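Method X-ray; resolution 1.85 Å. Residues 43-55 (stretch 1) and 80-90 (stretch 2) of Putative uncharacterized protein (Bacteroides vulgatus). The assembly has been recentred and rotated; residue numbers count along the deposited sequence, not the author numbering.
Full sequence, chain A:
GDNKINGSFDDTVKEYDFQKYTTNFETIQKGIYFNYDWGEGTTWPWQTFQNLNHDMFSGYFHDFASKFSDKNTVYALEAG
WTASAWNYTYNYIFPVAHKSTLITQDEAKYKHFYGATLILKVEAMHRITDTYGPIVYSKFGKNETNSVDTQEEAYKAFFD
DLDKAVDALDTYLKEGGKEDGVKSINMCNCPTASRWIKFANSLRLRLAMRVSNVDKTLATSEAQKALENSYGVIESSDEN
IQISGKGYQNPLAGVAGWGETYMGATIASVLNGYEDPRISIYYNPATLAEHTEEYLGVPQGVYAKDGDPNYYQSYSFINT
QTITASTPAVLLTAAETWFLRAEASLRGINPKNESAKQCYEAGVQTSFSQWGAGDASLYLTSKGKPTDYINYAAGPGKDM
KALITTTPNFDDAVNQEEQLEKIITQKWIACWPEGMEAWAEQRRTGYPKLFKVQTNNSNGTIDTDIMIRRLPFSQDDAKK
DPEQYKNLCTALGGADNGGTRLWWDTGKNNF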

# COMPACT_ATOMS: atom_id res chain seq x y z
N THR A 43 -12.85 -11.45 -6.88
CA THR A 43 -13.37 -10.57 -5.83
C THR A 43 -13.27 -11.12 -4.40
O THR A 43 -12.69 -10.45 -3.52
CB THR A 43 -14.83 -10.15 -6.09
OG1 THR A 43 -14.98 -9.70 -7.44
CG2 THR A 43 -15.25 -9.03 -5.14
N TRP A 44 -13.86 -12.29 -4.16
CA TRP A 44 -13.91 -12.85 -2.81
C TRP A 44 -12.51 -13.14 -2.20
O TRP A 44 -12.31 -12.90 -1.01
CB TRP A 44 -14.91 -14.02 -2.68
CG TRP A 44 -14.49 -15.29 -3.38
CD1 TRP A 44 -14.86 -15.71 -4.63
CD2 TRP A 44 -13.60 -16.28 -2.86
NE1 TRP A 44 -14.25 -16.91 -4.92
CE2 TRP A 44 -13.47 -17.28 -3.85
CE3 TRP A 44 -12.89 -16.42 -1.66
CZ2 TRP A 44 -12.65 -18.41 -3.68
CZ3 TRP A 44 -12.09 -17.55 -1.49
CH2 TRP A 44 -11.97 -18.52 -2.50
N PRO A 45 -11.52 -13.57 -3.01
CA PRO A 45 -10.18 -13.70 -2.39
C PRO A 45 -9.56 -12.37 -2.00
O PRO A 45 -9.03 -12.23 -0.89
CB PRO A 45 -9.35 -14.39 -3.48
CG PRO A 45 -10.38 -15.15 -4.26
CD PRO A 45 -11.51 -14.17 -4.35
N TRP A 46 -9.67 -11.37 -2.87
CA TRP A 46 -9.13 -10.05 -2.59
C TRP A 46 -9.75 -9.46 -1.32
O TRP A 46 -9.08 -8.73 -0.58
CB TRP A 46 -9.33 -9.10 -3.77
CG TRP A 46 -8.77 -7.75 -3.52
CD1 TRP A 46 -7.46 -7.37 -3.66
CD2 TRP A 46 -9.47 -6.61 -3.01
NE1 TRP A 46 -7.32 -6.07 -3.30
CE2 TRP A 46 -8.53 -5.56 -2.90
CE3 TRP A 46 -10.81 -6.36 -2.70
CZ2 TRP A 46 -8.87 -4.29 -2.44
CZ3 TRP A 46 -11.16 -5.06 -2.26
CH2 TRP A 46 -10.19 -4.06 -2.11
N GLN A 47 -11.02 -9.77 -1.06
CA GLN A 47 -11.70 -9.19 0.08
C GLN A 47 -10.97 -9.50 1.39
O GLN A 47 -10.83 -8.62 2.23
CB GLN A 47 -13.16 -9.62 0.17
CG GLN A 47 -13.92 -8.96 1.36
CD GLN A 47 -15.34 -9.51 1.53
OE1 GLN A 47 -15.58 -10.69 1.31
NE2 GLN A 47 -16.27 -8.66 1.95
N THR A 48 -10.47 -10.73 1.54
CA THR A 48 -9.65 -11.09 2.73
C THR A 48 -8.16 -10.84 2.57
O THR A 48 -7.45 -10.63 3.56
CB THR A 48 -9.89 -12.57 3.18
OG1 THR A 48 -9.37 -13.46 2.18
CG2 THR A 48 -11.40 -12.85 3.39
N PHE A 49 -7.65 -10.88 1.34
CA PHE A 49 -6.26 -10.50 1.03
C PHE A 49 -5.95 -9.12 1.62
O PHE A 49 -5.01 -8.95 2.40
CB PHE A 49 -6.07 -10.48 -0.51
CG PHE A 49 -4.62 -10.39 -0.99
CD1 PHE A 49 -3.91 -9.21 -0.94
CD2 PHE A 49 -4.01 -11.49 -1.56
CE1 PHE A 49 -2.59 -9.16 -1.42
CE2 PHE A 49 -2.72 -11.44 -2.05
CZ PHE A 49 -2.00 -10.28 -1.96
N GLN A 50 -6.80 -8.16 1.30
CA GLN A 50 -6.55 -6.79 1.64
C GLN A 50 -7.72 -6.00 2.24
O GLN A 50 -7.50 -5.16 3.12
CB GLN A 50 -6.03 -6.12 0.36
CG GLN A 50 -6.10 -4.68 0.28
CD GLN A 50 -5.13 -4.09 -0.76
OE1 GLN A 50 -4.49 -4.79 -1.57
NE2 GLN A 50 -5.05 -2.79 -0.73
N ASN A 51 -8.94 -6.18 1.74
CA ASN A 51 -10.01 -5.24 2.09
C ASN A 51 -10.41 -5.30 3.56
O ASN A 51 -10.64 -4.25 4.18
CB ASN A 51 -11.24 -5.39 1.21
CG ASN A 51 -12.15 -4.19 1.27
OD1 ASN A 51 -13.34 -4.32 1.57
ND2 ASN A 51 -11.60 -2.97 0.99
N LEU A 52 -10.47 -6.51 4.11
CA LEU A 52 -10.81 -6.66 5.53
C LEU A 52 -9.60 -6.58 6.49
O LEU A 52 -9.76 -6.76 7.70
CB LEU A 52 -11.57 -7.94 5.76
CG LEU A 52 -12.99 -8.01 5.21
CD1 LEU A 52 -13.46 -9.46 5.22
CD2 LEU A 52 -13.97 -7.11 6.00
N ASN A 53 -8.42 -6.31 5.94
CA ASN A 53 -7.23 -6.06 6.74
C ASN A 53 -6.68 -4.65 6.47
O ASN A 53 -7.15 -3.66 7.03
CB ASN A 53 -6.19 -7.15 6.43
CG ASN A 53 -6.66 -8.51 6.79
OD1 ASN A 53 -6.72 -8.86 7.98
ND2 ASN A 53 -6.98 -9.31 5.80
N HIS A 54 -5.74 -4.55 5.55
CA HIS A 54 -5.02 -3.30 5.31
C HIS A 54 -5.92 -2.12 5.00
O HIS A 54 -5.64 -1.02 5.43
CB HIS A 54 -4.05 -3.48 4.14
CG HIS A 54 -3.24 -4.73 4.23
ND1 HIS A 54 -3.80 -5.99 4.17
CD2 HIS A 54 -1.90 -4.93 4.32
CE1 HIS A 54 -2.85 -6.90 4.24
NE2 HIS A 54 -1.68 -6.28 4.34
N ASP A 55 -6.95 -2.34 4.20
CA ASP A 55 -7.81 -1.24 3.75
C ASP A 55 -8.59 -0.64 4.91
O ASP A 55 -8.94 0.54 4.88
CB ASP A 55 -8.78 -1.72 2.66
CG ASP A 55 -8.12 -1.88 1.29
OD1 ASP A 55 -6.92 -1.54 1.13
OD2 ASP A 55 -8.83 -2.34 0.36
N GLY A 80 -8.33 -16.76 9.35
CA GLY A 80 -8.54 -16.99 7.91
C GLY A 80 -8.33 -15.73 7.09
O GLY A 80 -7.78 -15.77 5.97
N TRP A 81 -8.72 -14.59 7.65
CA TRP A 81 -8.58 -13.31 6.94
C TRP A 81 -7.14 -12.81 6.95
O TRP A 81 -6.62 -12.40 5.92
CB TRP A 81 -9.44 -12.23 7.56
CG TRP A 81 -10.90 -12.50 7.61
CD1 TRP A 81 -11.57 -13.58 7.12
CD2 TRP A 81 -11.89 -11.63 8.15
NE1 TRP A 81 -12.92 -13.45 7.36
CE2 TRP A 81 -13.14 -12.25 8.00
CE3 TRP A 81 -11.83 -10.40 8.81
CZ2 TRP A 81 -14.32 -11.66 8.43
CZ3 TRP A 81 -13.00 -9.82 9.25
CH2 TRP A 81 -14.23 -10.46 9.07
N THR A 82 -6.51 -12.82 8.12
CA THR A 82 -5.17 -12.29 8.21
C THR A 82 -4.12 -13.11 7.46
O THR A 82 -3.07 -12.58 7.10
CB THR A 82 -4.72 -12.09 9.67
OG1 THR A 82 -4.63 -13.35 10.31
CG2 THR A 82 -5.67 -11.12 10.43
N ALA A 83 -4.39 -14.40 7.22
CA ALA A 83 -3.45 -15.25 6.50
C ALA A 83 -3.51 -15.08 4.98
O ALA A 83 -2.65 -15.61 4.26
CB ALA A 83 -3.74 -16.73 6.84
N SER A 84 -4.54 -14.41 4.48
CA SER A 84 -4.83 -14.43 3.06
C SER A 84 -3.76 -13.84 2.15
O SER A 84 -3.46 -14.42 1.10
CB SER A 84 -6.19 -13.79 2.78
OG SER A 84 -7.21 -14.68 3.17
N ALA A 85 -3.18 -12.71 2.53
CA ALA A 85 -2.15 -12.09 1.69
C ALA A 85 -0.99 -13.09 1.50
O ALA A 85 -0.55 -13.35 0.37
CB ALA A 85 -1.67 -10.79 2.32
N TRP A 86 -0.55 -13.70 2.60
CA TRP A 86 0.46 -14.76 2.55
C TRP A 86 0.03 -15.93 1.65
O TRP A 86 0.73 -16.28 0.68
CB TRP A 86 0.77 -15.29 3.98
CG TRP A 86 1.85 -16.32 3.99
CD1 TRP A 86 1.74 -17.62 3.60
CD2 TRP A 86 3.21 -16.15 4.43
NE1 TRP A 86 2.95 -18.26 3.75
CE2 TRP A 86 3.87 -17.38 4.25
CE3 TRP A 86 3.93 -15.07 4.96
CZ2 TRP A 86 5.22 -17.57 4.58
CZ3 TRP A 86 5.31 -15.25 5.25
CH2 TRP A 86 5.92 -16.49 5.07
N ASN A 87 -1.14 -16.49 1.94
CA ASN A 87 -1.56 -17.75 1.31
C ASN A 87 -1.71 -17.60 -0.22
O ASN A 87 -1.19 -18.42 -1.00
CB ASN A 87 -2.87 -18.24 1.91
CG ASN A 87 -2.75 -18.68 3.37
OD1 ASN A 87 -1.65 -18.89 3.88
ND2 ASN A 87 -3.91 -18.82 4.05
N TYR A 88 -2.42 -16.56 -0.63
CA TYR A 88 -2.69 -16.35 -2.05
C TYR A 88 -1.42 -16.03 -2.81
O TYR A 88 -1.23 -16.49 -3.93
CB TYR A 88 -3.78 -15.29 -2.24
CG TYR A 88 -5.14 -15.75 -1.74
CD1 TYR A 88 -5.62 -17.03 -2.01
CD2 TYR A 88 -5.96 -14.90 -0.99
CE1 TYR A 88 -6.87 -17.45 -1.54
CE2 TYR A 88 -7.23 -15.30 -0.54
CZ TYR A 88 -7.67 -16.59 -0.81
OH TYR A 88 -8.90 -17.01 -0.35
N THR A 89 -0.55 -15.22 -2.22
CA THR A 89 0.66 -14.82 -2.88
C THR A 89 1.61 -16.02 -3.04
O THR A 89 2.12 -16.25 -4.13
CB THR A 89 1.36 -13.66 -2.15
OG1 THR A 89 0.47 -12.53 -2.09
CG2 THR A 89 2.61 -13.27 -2.90
N TYR A 90 1.81 -16.80 -1.99
CA TYR A 90 2.69 -17.97 -2.08
C TYR A 90 2.08 -19.13 -2.86
O TYR A 90 2.80 -19.85 -3.52
CB TYR A 90 3.13 -18.43 -0.69
CG TYR A 90 4.24 -17.57 -0.14
CD1 TYR A 90 5.53 -17.63 -0.69
CD2 TYR A 90 4.01 -16.69 0.89
CE1 TYR A 90 6.56 -16.84 -0.17
CE2 TYR A 90 5.01 -15.89 1.42
CZ TYR A 90 6.29 -15.97 0.87
OH TYR A 90 7.28 -15.18 1.40
O HOH W 1 -10.86 -15.30 0.94
O HOH W 2 -4.38 -10.95 4.42

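Helix 44-51 packs against helix 84-90 with axes 8.3 Å apart at closest approach and N-to-C directions 127° apart, and the two stretches together bury 599 Å². At the start of the first helix, the CA-to-CB bond of Trp44 points sideways, but its indole end comes nearer stretch 2, with CZ3 3.4 Å from Tyr88 OH. Pro45 sets CB over one face of the Tyr88 ring, 4.1 Å from its centroid, a CH-pi contact. Tyr88 thus sits as a knob among Trp44, Pro45, Thr48 and Phe49, while its hydroxyl remains free to bind water 1 (OH to water O 2.9 Å), which also bonds Thr48 OG1 at 2.7 Å. Thr48 points toward stretch 2 and serves both polar and apolar needs: its OG1 hydrogen-bonds Ser84 OG at 2.7 Å, and its CG2 lies 3.8 Å from Trp81 CD1. The backbones come close here, Phe49 CA and Ala85 CA being 4.5 Å apart, where stretch 2 carries the small side chains of Ser84 and Ala85. Phe49, in the t rotamer, fills a pocket formed by Ser84, Ala85, Tyr88 and Thr89. Ala85 CA stands over its ring face, 3.8 Å from the centroid, whereas Thr89 OG1 approaches the edge, 3.3 Å from Phe49 CZ; that hydroxyl is already committed to Ala85 O (2.8 Å). Water 2 accepts from Ala85 N at 2.8 Å and lies 2.9 Å from Phe49 O, bridging the backbones. Gln50 and Asn51 do not touch stretch 2; both bond the carboxylate of Asp55 instead. Past the helix, Leu52 sets CD1 almost squarely over the six-membered ring of Trp81, 3.8 Å from its centroid. Asn53 ND2 donates to Trp81 O at 3.1 Å, so a buried amide meets a backbone carbonyl. His54 adds a marginal contact, CE1 to Ala85 CB at 4.5 Å.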